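Bifunctional dTDP-4-dehydrorhamnose 3,5-epimerase/dTDP-4-dehydrorhamnose reductase (Arabidopsis thaliana, PDB 4QQR) catalyses the 3,5-epimerisation of dTDP-4-keto-6-deoxy-D-glucose and the reduction of the product to dTDP-L-rhamnose, and can also form UDP-L-rhamnose. Local coordinates at residues T89-T94 and S145-M150; T96-C101 and L106-Y111; S172-T175 and F180-K183. All blocks are in the same frame, centred on the assembly; numbering follows the deposited sequence.

In the fold
The first element of the chain to take part is helix 80-103, and it serves two of the contacts. Residues 89-94 open interaction 1, and residues 96-101 further on open interaction 2. Interaction 2 closes almost at once, when the turn after the helix leads into strand 107-113. It is nested inside the longer loop that interaction 1 closes at helix 143-155. The two contacts touch, with Thr94 packing on Asn110. Together they tie helix 80-103 to its neighbouring helix and to the central parallel sheet. Interaction 3 follows in series. It joins the loop after strand 161-166 to helix 180-186, on the opposite side of the chain's centre.

Interaction 1 of 3, residues T89-T94 and S145-M150; sequences TNVAGT and SKTKAM
Thr147 meets Val91 methyl to methyl. Its CG2 lies 3.5 Å from Val91 CG2, and the two side chains cross at about a right angle. In Thr147, OG1 lies beside the backbone N, anti to the carbonyl carbon (chi1 -59°), which leaves CG2 to face Val91. The hydroxyl is satisfied within its own helix by the carbonyl of Phe143. Val91 also packs on Leu95 of the second subunit.

Lys148 comes next and reaches out from the side of its helix. Its chain bends at chi2 (-58°) and chi3 (-79°), which brings the amine over to Asn90. NZ ends 3.2 Å from Asn90 ND2 as modelled, but that amide is probably turned over. A clearer link runs through a water. Lys148 NZ donates to it at 2.9 Å, and the water donates to Asn90 O at 3.2 Å.

Tyr144 and Lys148 have the Tyr-x-x-x-Lys spacing of the short-chain dehydrogenase/reductase superfamily. In relatives, an asparagine of the neighbouring helix likewise holds a water to this lysine through its backbone carbonyl. Helix 80-103 has a wider pi-type turn at residues 89-93, next to that carbonyl. With an alanine here instead of Lys148, the water is likely to lose its amine donor, and a gap would probably open beside Asn90. Further along, Met150 packs on Leu154 of the second subunit.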
ATOM      1  N   THR A  89      -5.919  -8.048  -5.277  1.00 37.58           N
ATOM      2  CA  THR A  89      -6.522  -8.875  -4.254  1.00 40.16           C
ATOM      3  C   THR A  89      -5.943  -8.677  -2.852  1.00 40.49           C
ATOM      4  O   THR A  89      -6.699  -8.628  -1.886  1.00 42.35           O
ATOM      5  CB  THR A  89      -6.579 -10.386  -4.651  1.00 43.18           C
ATOM      6  OG1 THR A  89      -6.689 -11.193  -3.469  1.00 54.31           O
ATOM      7  CG2 THR A  89      -5.355 -10.805  -5.372  1.00 35.00           C
ATOM      8  N   ASN A  90      -4.626  -8.553  -2.725  1.00 39.25           N
ATOM      9  CA  ASN A  90      -4.006  -8.500  -1.391  1.00 39.40           C
ATOM     10  C   ASN A  90      -3.880  -7.086  -0.844  1.00 40.99           C
ATOM     11  O   ASN A  90      -3.743  -6.889   0.359  1.00 39.95           O
ATOM     12  CB  ASN A  90      -2.618  -9.150  -1.396  1.00 45.59           C
ATOM     13  CG  ASN A  90      -2.667 -10.656  -1.572  1.00 47.63           C
ATOM     14  OD1 ASN A  90      -3.626 -11.206  -2.122  1.00 49.19           O
ATOM     15  ND2 ASN A  90      -1.632 -11.335  -1.093  1.00 50.67           N
ATOM     16  N   VAL A  91      -3.887  -6.109  -1.744  1.00 38.48           N
ATOM     17  CA  VAL A  91      -3.935  -4.725  -1.345  1.00 38.80           C
ATOM     18  C   VAL A  91      -5.373  -4.201  -1.445  1.00 39.21           C
ATOM     19  O   VAL A  91      -6.060  -4.090  -0.429  1.00 40.40           O
ATOM     20  CB  VAL A  91      -2.939  -3.851  -2.152  1.00 41.87           C
ATOM     21  CG1 VAL A  91      -2.976  -2.434  -1.667  1.00 39.79           C
ATOM     22  CG2 VAL A  91      -1.531  -4.376  -1.996  1.00 43.45           C
ATOM     23  N   ALA A  92      -5.844  -3.907  -2.653  1.00 37.50           N
ATOM     24  CA  ALA A  92      -7.127  -3.190  -2.790  1.00 41.86           C
ATOM     25  C   ALA A  92      -8.296  -3.992  -2.260  1.00 39.73           C
ATOM     26  O   ALA A  92      -9.203  -3.436  -1.652  1.00 41.11           O
ATOM     27  CB  ALA A  92      -7.394  -2.717  -4.249  1.00 37.06           C
ATOM     28  N   GLY A  93      -8.270  -5.295  -2.489  1.00 37.45           N
ATOM     29  CA  GLY A  93      -9.338  -6.146  -2.010  1.00 41.46           C
ATOM     30  C   GLY A  93      -9.357  -6.334  -0.501  1.00 43.35           C
ATOM     31  O   GLY A  93     -10.421  -6.272   0.111  1.00 45.56           O
ATOM     32  N   THR A  94      -8.191  -6.576   0.098  1.00 39.17           N
ATOM     33  CA  THR A  94      -8.080  -6.684   1.550  1.00 41.27           C
ATOM     34  C   THR A  94      -8.443  -5.361   2.246  1.00 43.09           C
ATOM     35  O   THR A  94      -9.121  -5.347   3.289  1.00 41.07           O
ATOM     36  CB  THR A  94      -6.652  -7.057   1.969  1.00 38.85           C
ATOM     37  OG1 THR A  94      -6.145  -8.064   1.095  1.00 48.14           O
ATOM     38  CG2 THR A  94      -6.625  -7.579   3.376  1.00 42.98           C
ATOM     39  N   SER A 145       7.278  -9.109  -0.372  1.00 55.57           N
ATOM     40  CA  SER A 145       7.616  -8.683   0.983  1.00 52.77           C
ATOM     41  C   SER A 145       7.254  -7.227   1.288  1.00 49.64           C
ATOM     42  O   SER A 145       6.702  -6.914   2.345  1.00 46.73           O
ATOM     43  CB  SER A 145       9.103  -8.888   1.220  1.00 49.30           C
ATOM     44  OG  SER A 145       9.286  -9.389   2.518  1.00 54.55           O
ATOM     45  N   LYS A 146       7.585  -6.337   0.362  1.00 51.85           N
ATOM     46  CA  LYS A 146       7.308  -4.927   0.552  1.00 52.17           C
ATOM     47  C   LYS A 146       5.793  -4.728   0.569  1.00 48.60           C
ATOM     48  O   LYS A 146       5.258  -3.978   1.388  1.00 46.46           O
ATOM     49  CB  LYS A 146       7.963  -4.114  -0.563  1.00 52.99           C
ATOM     50  CG  LYS A 146       8.339  -2.692  -0.173  1.00 53.13           C
ATOM     51  CD  LYS A 146       9.001  -1.956  -1.344  1.00 58.65           C
ATOM     52  CE  LYS A 146       9.946  -2.883  -2.123  1.00 57.53           C
ATOM     53  NZ  LYS A 146      11.320  -2.333  -2.225  1.00 52.17           N
ATOM     54  N   THR A 147       5.108  -5.443  -0.318  1.00 47.40           N
ATOM     55  CA  THR A 147       3.665  -5.301  -0.465  1.00 45.55           C
ATOM     56  C   THR A 147       2.895  -5.751   0.780  1.00 45.81           C
ATOM     57  O   THR A 147       2.003  -5.032   1.268  1.00 41.68           O
ATOM     58  CB  THR A 147       3.157  -6.037  -1.713  1.00 43.29           C
ATOM     59  OG1 THR A 147       3.820  -5.511  -2.871  1.00 48.48           O
ATOM     60  CG2 THR A 147       1.673  -5.846  -1.876  1.00 43.00           C
ATOM     61  N   LYS A 148       3.234  -6.927   1.301  1.00 45.27           N
ATOM     62  CA  LYS A 148       2.551  -7.424   2.491  1.00 42.75           C
ATOM     63  C   LYS A 148       2.824  -6.514   3.691  1.00 42.74           C
ATOM     64  O   LYS A 148       1.923  -6.246   4.483  1.00 40.30           O
ATOM     65  CB  LYS A 148       2.938  -8.868   2.775  1.00 42.48           C
ATOM     66  CG  LYS A 148       2.503  -9.828   1.686  1.00 50.86           C
ATOM     67  CD  LYS A 148       0.986  -9.801   1.431  1.00 50.17           C
ATOM     68  CE  LYS A 148       0.218 -10.604   2.489  1.00 50.16           C
ATOM     69  NZ  LYS A 148      -1.194 -10.889   2.081  1.00 52.06           N
ATOM     70  N   ALA A 149       4.053  -6.018   3.806  1.00 38.60           N
ATOM     71  CA  ALA A 149       4.352  -5.013   4.826  1.00 43.64           C
ATOM     72  C   ALA A 149       3.450  -3.767   4.714  1.00 43.00           C
ATOM     73  O   ALA A 149       2.871  -3.343   5.717  1.00 41.90           O
ATOM     74  CB  ALA A 149       5.821  -4.618   4.806  1.00 41.50           C
ATOM     75  N   MET A 150       3.347  -3.193   3.508  1.00 40.64           N
ATOM     76  CA  MET A 150       2.445  -2.064   3.224  1.00 42.36           C
ATOM     77  C   MET A 150       1.019  -2.278   3.726  1.00 44.44           C
ATOM     78  O   MET A 150       0.493  -1.459   4.495  1.00 42.97           O
ATOM     79  CB  MET A 150       2.385  -1.753   1.722  1.00 43.59           C
ATOM     80  CG  MET A 150       3.715  -1.347   1.098  1.00 47.04           C
ATOM     81  SD  MET A 150       3.547  -0.779  -0.606  1.00 51.24           S
ATOM     82  CE  MET A 150       5.139   0.010  -0.870  1.00 45.83           C
TER
HETATM   83  O   HOH W   1      -2.830  -8.659   2.912  1.00 53.19           O

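Interaction 2 of 3, residues T96-C101 and L106-Y111; sequences TLADIC and LVLINY
The flat groups here are backbone ones: the Cys101 carbonyl and the peptide group at Leu106. No ring or side-chain amide meets across the contact. Leu106 N gives its hydrogen to Cys101 O at 2.7 Å. The bond is bent, with an N-H...O angle of 138°, and the donor is tilted 25° from the carbonyl plane. Alongside, Cys101 CB packs on Leu106 CB at 4.0 Å.

The apolar part centres on Leu108. CG is anti to the backbone N, and the fork at its end spreads its methyls against the side of the helix that faces the sheet. CD1 meets Leu97 CD2 at 3.8 Å. CD2 goes to the backbone of Ala98, 3.6 Å from its CA. Nearer the strand, Cys101 SG lies 4.2 Å from Leu108 CB.

Helix 96-101 runs nearly antiparallel to strand 107-111, at 156°, with the axes 8.5 Å apart. This is the returning half of a beta-alpha-beta crossover in the Rossmann fold, from strand 63-66 through helix 80-103. Strand 107-113 lies between strands 63-66 and 161-166. It carries Tyr111, which probably binds NADPH. Leu97 also packs on Ile52 of helix 49-59, and Leu108 on Val161 of the next strand.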
ATOM      1  N   THR A  96     -10.388  -3.004   0.961  1.00 44.64           N
ATOM      2  CA  THR A  96     -11.836  -2.867   0.746  1.00 42.63           C
ATOM      3  C   THR A  96     -12.638  -3.701   1.734  1.00 42.95           C
ATOM      4  O   THR A  96     -13.626  -3.219   2.309  1.00 43.43           O
ATOM      5  CB  THR A  96     -12.259  -3.234  -0.690  1.00 45.82           C
ATOM      6  OG1 THR A  96     -11.817  -2.211  -1.590  1.00 52.81           O
ATOM      7  CG2 THR A  96     -13.766  -3.335  -0.797  1.00 47.09           C
ATOM      8  N   LEU A  97     -12.203  -4.943   1.945  1.00 46.07           N
ATOM      9  CA  LEU A  97     -12.851  -5.840   2.920  1.00 43.53           C
ATOM     10  C   LEU A  97     -12.755  -5.295   4.347  1.00 39.48           C
ATOM     11  O   LEU A  97     -13.738  -5.292   5.072  1.00 43.80           O
ATOM     12  CB  LEU A  97     -12.289  -7.267   2.837  1.00 38.84           C
ATOM     13  CG  LEU A  97     -12.864  -8.280   3.834  1.00 37.19           C
ATOM     14  CD1 LEU A  97     -14.312  -8.611   3.560  1.00 40.72           C
ATOM     15  CD2 LEU A  97     -12.062  -9.533   3.832  1.00 37.34           C
ATOM     16  N   ALA A  98     -11.577  -4.822   4.741  1.00 40.70           N
ATOM     17  CA  ALA A  98     -11.392  -4.249   6.078  1.00 42.92           C
ATOM     18  C   ALA A  98     -12.323  -3.063   6.321  1.00 41.67           C
ATOM     19  O   ALA A  98     -12.847  -2.881   7.408  1.00 43.71           O
ATOM     20  CB  ALA A  98      -9.955  -3.820   6.261  1.00 42.24           C
ATOM     21  N   ASP A  99     -12.510  -2.267   5.278  1.00 43.68           N
ATOM     22  CA  ASP A  99     -13.277  -1.034   5.321  1.00 45.70           C
ATOM     23  C   ASP A  99     -14.738  -1.314   5.612  1.00 43.58           C
ATOM     24  O   ASP A  99     -15.327  -0.764   6.542  1.00 41.71           O
ATOM     25  CB  ASP A  99     -13.157  -0.331   3.965  1.00 42.39           C
ATOM     26  CG  ASP A  99     -13.615   1.100   4.018  1.00 47.74           C
ATOM     27  OD1 ASP A  99     -14.779   1.370   3.667  1.00 48.83           O
ATOM     28  OD2 ASP A  99     -12.800   1.955   4.414  1.00 53.19           O
ATOM     29  N   ILE A 100     -15.305  -2.173   4.772  1.00 43.65           N
ATOM     30  CA  ILE A 100     -16.685  -2.601   4.877  1.00 42.40           C
ATOM     31  C   ILE A 100     -16.962  -3.264   6.239  1.00 44.64           C
ATOM     32  O   ILE A 100     -17.993  -2.997   6.870  1.00 44.97           O
ATOM     33  CB  ILE A 100     -17.035  -3.533   3.690  1.00 45.99           C
ATOM     34  CG1 ILE A 100     -16.973  -2.755   2.371  1.00 44.60           C
ATOM     35  CG2 ILE A 100     -18.402  -4.188   3.873  1.00 48.46           C
ATOM     36  CD1 ILE A 100     -17.085  -3.630   1.131  1.00 47.42           C
ATOM     37  N   CYS A 101     -16.039  -4.106   6.705  1.00 40.20           N
ATOM     38  CA  CYS A 101     -16.195  -4.705   8.018  1.00 41.70           C
ATOM     39  C   CYS A 101     -16.151  -3.632   9.123  1.00 44.12           C
ATOM     40  O   CYS A 101     -16.922  -3.685  10.086  1.00 42.62           O
ATOM     41  CB  CYS A 101     -15.145  -5.791   8.264  1.00 41.95           C
ATOM     42  SG  CYS A 101     -15.280  -7.264   7.206  1.00 49.23           S
ATOM     43  N   LEU A 106     -17.934  -5.141  12.179  1.00 41.44           N
ATOM     44  CA  LEU A 106     -17.529  -6.548  12.090  1.00 44.27           C
ATOM     45  C   LEU A 106     -16.017  -6.756  12.277  1.00 43.49           C
ATOM     46  O   LEU A 106     -15.186  -6.091  11.622  1.00 40.57           O
ATOM     47  CB  LEU A 106     -17.981  -7.149  10.748  1.00 42.73           C
ATOM     48  CG  LEU A 106     -19.233  -8.038  10.563  1.00 46.66           C
ATOM     49  CD1 LEU A 106     -20.023  -8.277  11.856  1.00 41.14           C
ATOM     50  CD2 LEU A 106     -20.144  -7.510   9.427  1.00 44.77           C
ATOM     51  N   VAL A 107     -15.675  -7.683  13.177  1.00 43.77           N
ATOM     52  CA  VAL A 107     -14.293  -8.150  13.343  1.00 40.76           C
ATOM     53  C   VAL A 107     -13.836  -9.003  12.154  1.00 42.21           C
ATOM     54  O   VAL A 107     -14.543  -9.885  11.664  1.00 39.07           O
ATOM     55  CB  VAL A 107     -14.101  -8.942  14.638  1.00 43.53           C
ATOM     56  CG1 VAL A 107     -12.685  -9.497  14.712  1.00 40.79           C
ATOM     57  CG2 VAL A 107     -14.398  -8.057  15.857  1.00 47.40           C
ATOM     58  N   LEU A 108     -12.644  -8.700  11.679  1.00 44.61           N
ATOM     59  CA  LEU A 108     -12.085  -9.359  10.526  1.00 40.13           C
ATOM     60  C   LEU A 108     -10.777 -10.020  10.948  1.00 39.30           C
ATOM     61  O   LEU A 108      -9.836  -9.360  11.381  1.00 37.22           O
ATOM     62  CB  LEU A 108     -11.829  -8.315   9.441  1.00 40.36           C
ATOM     63  CG  LEU A 108     -10.864  -8.718   8.340  1.00 40.36           C
ATOM     64  CD1 LEU A 108     -11.448  -9.910   7.608  1.00 40.70           C
ATOM     65  CD2 LEU A 108     -10.653  -7.550   7.422  1.00 37.40           C
ATOM     66  N   ILE A 109     -10.737 -11.337  10.837  1.00 43.85           N
ATOM     67  CA  ILE A 109      -9.519 -12.091  11.083  1.00 39.91           C
ATOM     68  C   ILE A 109      -8.744 -12.172   9.785  1.00 41.19           C
ATOM     69  O   ILE A 109      -9.142 -12.878   8.858  1.00 41.00           O
ATOM     70  CB  ILE A 109      -9.834 -13.497  11.559  1.00 34.87           C
ATOM     71  CG1 ILE A 109     -10.679 -13.437  12.839  1.00 37.51           C
ATOM     72  CG2 ILE A 109      -8.549 -14.272  11.767  1.00 36.38           C
ATOM     73  CD1 ILE A 109      -9.970 -12.802  14.049  1.00 35.79           C
ATOM     74  N   ASN A 110      -7.644 -11.435   9.716  1.00 41.44           N
ATOM     75  CA  ASN A 110      -6.813 -11.394   8.517  1.00 41.34           C
ATOM     76  C   ASN A 110      -5.535 -12.258   8.652  1.00 40.95           C
ATOM     77  O   ASN A 110      -4.599 -11.907   9.370  1.00 41.87           O
ATOM     78  CB  ASN A 110      -6.507  -9.928   8.178  1.00 40.31           C
ATOM     79  CG  ASN A 110      -5.609  -9.770   6.971  1.00 42.08           C
ATOM     80  OD1 ASN A 110      -5.954 -10.182   5.868  1.00 45.06           O
ATOM     81  ND2 ASN A 110      -4.468  -9.115   7.167  1.00 44.73           N
ATOM     82  N   TYR A 111      -5.537 -13.407   7.984  1.00 37.34           N
ATOM     83  CA  TYR A 111      -4.377 -14.275   7.889  1.00 31.92           C
ATOM     84  C   TYR A 111      -3.337 -13.643   6.978  1.00 39.06           C
ATOM     85  O   TYR A 111      -3.627 -13.270   5.848  1.00 42.18           O
ATOM     86  CB  TYR A 111      -4.808 -15.647   7.363  1.00 32.68           C
ATOM     87  CG  TYR A 111      -5.750 -16.340   8.319  1.00 37.88           C
ATOM     88  CD1 TYR A 111      -5.268 -17.008   9.448  1.00 35.24           C
ATOM     89  CD2 TYR A 111      -7.122 -16.269   8.142  1.00 37.64           C
ATOM     90  CE1 TYR A 111      -6.124 -17.610  10.334  1.00 35.89           C
ATOM     91  CE2 TYR A 111      -7.986 -16.869   9.031  1.00 37.04           C
ATOM     92  CZ  TYR A 111      -7.484 -17.539  10.121  1.00 39.47           C
ATOM     93  OH  TYR A 111      -8.354 -18.142  10.995  1.00 41.06           O
TER

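Interaction 3 of 3, residues S172-T175 and F180-K183; sequences SDLT and FITK
Leu174 lays its CD2 methyl over the side chain of Ile181. The nearest approach is 3.8 Å, from Leu174 CD2 to Ile181 CG2. The same methyl also meets CB and CD1 of Ile181, so one branch covers the flank of the isoleucine. Leu174 CG stands anti to its own carbonyl carbon (chi1 -74°), which lets the end of the side chain come nearer the helix than its CB does. The two side chains pass at a slant. Ile181 meets the leucine with CG2, which is anti to its backbone N.

Thr182 faces the backbone of the loop instead. Its CG2 methyl lies against the carbonyl of Leu174, and CB is also close to that oxygen. Around this pair the two backbones come nearest, with 6.0 Å from Leu174 CA to Thr182 CA. No hydrogen bond joins the two segments directly. Leu174 and Ile181 meet by apolar contact, and Thr182 lies against the backbone.

The loop is held by polar contacts of its own. Asp173 OD2 receives a weak bond from Thr175 N at 3.4 Å, consistent with an Asx turn. Asn179 connects both sides. Its ND2 donates to Asp173 O, and its OD1 accepts from Ile181 N in the first turn of the helix.

The side chain of Thr182 is about 7 Å from that of Trp23, a probable NADPH-binding residue. The contact thus lies close to the presumed cofactor site, though not in it. Residues 172-175 belong to the loop after strand 161-166, and residues 180-183 begin helix 180-186. Ile181 also packs on Ile170 of that loop and on Val290 and Phe291 of helix 282-291, while Leu174 touches Asn294 just beyond that helix.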
ATOM      1  N   SER A 172      -0.817 -31.699   9.697  1.00 45.23           N
ATOM      2  CA  SER A 172      -0.763 -33.135   9.911  1.00 47.16           C
ATOM      3  C   SER A 172      -0.969 -33.886   8.581  1.00 48.69           C
ATOM      4  O   SER A 172      -0.708 -35.076   8.485  1.00 49.33           O
ATOM      5  CB  SER A 172      -1.828 -33.556  10.919  1.00 42.85           C
ATOM      6  OG  SER A 172      -3.114 -33.415  10.349  1.00 43.23           O
ATOM      7  N   ASP A 173      -1.435 -33.177   7.559  1.00 48.80           N
ATOM      8  CA  ASP A 173      -1.639 -33.755   6.235  1.00 52.62           C
ATOM      9  C   ASP A 173      -0.336 -33.659   5.433  1.00 54.47           C
ATOM     10  O   ASP A 173      -0.057 -32.640   4.793  1.00 51.78           O
ATOM     11  CB  ASP A 173      -2.768 -33.001   5.517  1.00 54.98           C
ATOM     12  CG  ASP A 173      -3.264 -33.709   4.263  1.00 58.20           C
ATOM     13  OD1 ASP A 173      -4.401 -34.236   4.290  1.00 59.01           O
ATOM     14  OD2 ASP A 173      -2.535 -33.718   3.246  1.00 56.94           O
ATOM     15  N   LEU A 174       0.468 -34.716   5.470  1.00 52.36           N
ATOM     16  CA  LEU A 174       1.788 -34.669   4.847  1.00 55.31           C
ATOM     17  C   LEU A 174       1.759 -34.857   3.325  1.00 59.32           C
ATOM     18  O   LEU A 174       2.807 -34.906   2.678  1.00 57.12           O
ATOM     19  CB  LEU A 174       2.726 -35.688   5.499  1.00 51.50           C
ATOM     20  CG  LEU A 174       3.221 -35.317   6.903  1.00 53.87           C
ATOM     21  CD1 LEU A 174       4.114 -36.419   7.458  1.00 56.99           C
ATOM     22  CD2 LEU A 174       3.957 -33.961   6.915  1.00 49.62           C
ATOM     23  N   THR A 175       0.556 -34.952   2.765  1.00 54.32           N
ATOM     24  CA  THR A 175       0.386 -35.201   1.343  1.00 52.84           C
ATOM     25  C   THR A 175       0.205 -33.892   0.595  1.00 57.21           C
ATOM     26  O   THR A 175       0.210 -33.858  -0.643  1.00 56.13           O
ATOM     27  CB  THR A 175      -0.837 -36.102   1.082  1.00 55.62           C
ATOM     28  OG1 THR A 175      -2.011 -35.489   1.626  1.00 55.59           O
ATOM     29  CG2 THR A 175      -0.644 -37.464   1.738  1.00 57.14           C
ATOM     30  N   PHE A 180       4.988 -27.161   4.625  1.00 45.44           N
ATOM     31  CA  PHE A 180       6.403 -26.827   4.599  1.00 46.87           C
ATOM     32  C   PHE A 180       7.266 -28.063   4.767  1.00 48.93           C
ATOM     33  O   PHE A 180       8.309 -28.182   4.125  1.00 49.11           O
ATOM     34  CB  PHE A 180       6.769 -25.796   5.660  1.00 44.70           C
ATOM     35  CG  PHE A 180       8.237 -25.445   5.674  1.00 46.17           C
ATOM     36  CD1 PHE A 180       8.746 -24.511   4.794  1.00 47.96           C
ATOM     37  CD2 PHE A 180       9.107 -26.059   6.560  1.00 46.44           C
ATOM     38  CE1 PHE A 180      10.095 -24.188   4.800  1.00 51.02           C
ATOM     39  CE2 PHE A 180      10.452 -25.740   6.567  1.00 48.85           C
ATOM     40  CZ  PHE A 180      10.945 -24.800   5.685  1.00 49.91           C
ATOM     41  N   ILE A 181       6.822 -28.970   5.634  1.00 47.23           N
ATOM     42  CA  ILE A 181       7.496 -30.248   5.837  1.00 49.41           C
ATOM     43  C   ILE A 181       7.669 -31.021   4.528  1.00 52.97           C
ATOM     44  O   ILE A 181       8.796 -31.372   4.159  1.00 54.13           O
ATOM     45  CB  ILE A 181       6.729 -31.152   6.829  1.00 52.37           C
ATOM     46  CG1 ILE A 181       6.615 -30.487   8.205  1.00 50.10           C
ATOM     47  CG2 ILE A 181       7.416 -32.503   6.970  1.00 44.17           C
ATOM     48  CD1 ILE A 181       5.859 -31.328   9.206  1.00 47.88           C
ATOM     49  N   THR A 182       6.570 -31.284   3.821  1.00 48.08           N
ATOM     50  CA  THR A 182       6.680 -32.085   2.605  1.00 55.19           C
ATOM     51  C   THR A 182       7.468 -31.408   1.474  1.00 58.35           C
ATOM     52  O   THR A 182       8.071 -32.103   0.655  1.00 60.34           O
ATOM     53  CB  THR A 182       5.333 -32.593   2.081  1.00 50.04           C
ATOM     54  OG1 THR A 182       5.062 -32.001   0.806  1.00 50.91           O
ATOM     55  CG2 THR A 182       4.241 -32.291   3.064  1.00 47.14           C
ATOM     56  N   LYS A 183       7.467 -30.075   1.431  1.00 51.10           N
ATOM     57  CA  LYS A 183       8.369 -29.354   0.545  1.00 55.11           C
ATOM     58  C   LYS A 183       9.785 -29.813   0.834  1.00 56.62           C
ATOM     59  O   LYS A 183      10.433 -30.439  -0.002  1.00 58.47           O
ATOM     60  CB  LYS A 183       8.300 -27.841   0.791  1.00 57.67           C
ATOM     61  CG  LYS A 183       7.074 -27.131   0.234  1.00 57.56           C
ATOM     62  CD  LYS A 183       7.182 -25.635   0.470  1.00 51.72           C
ATOM     63  CE  LYS A 183       6.029 -24.891  -0.158  1.00 54.12           C
ATOM     64  NZ  LYS A 183       6.250 -23.413  -0.080  1.00 64.86           N
TER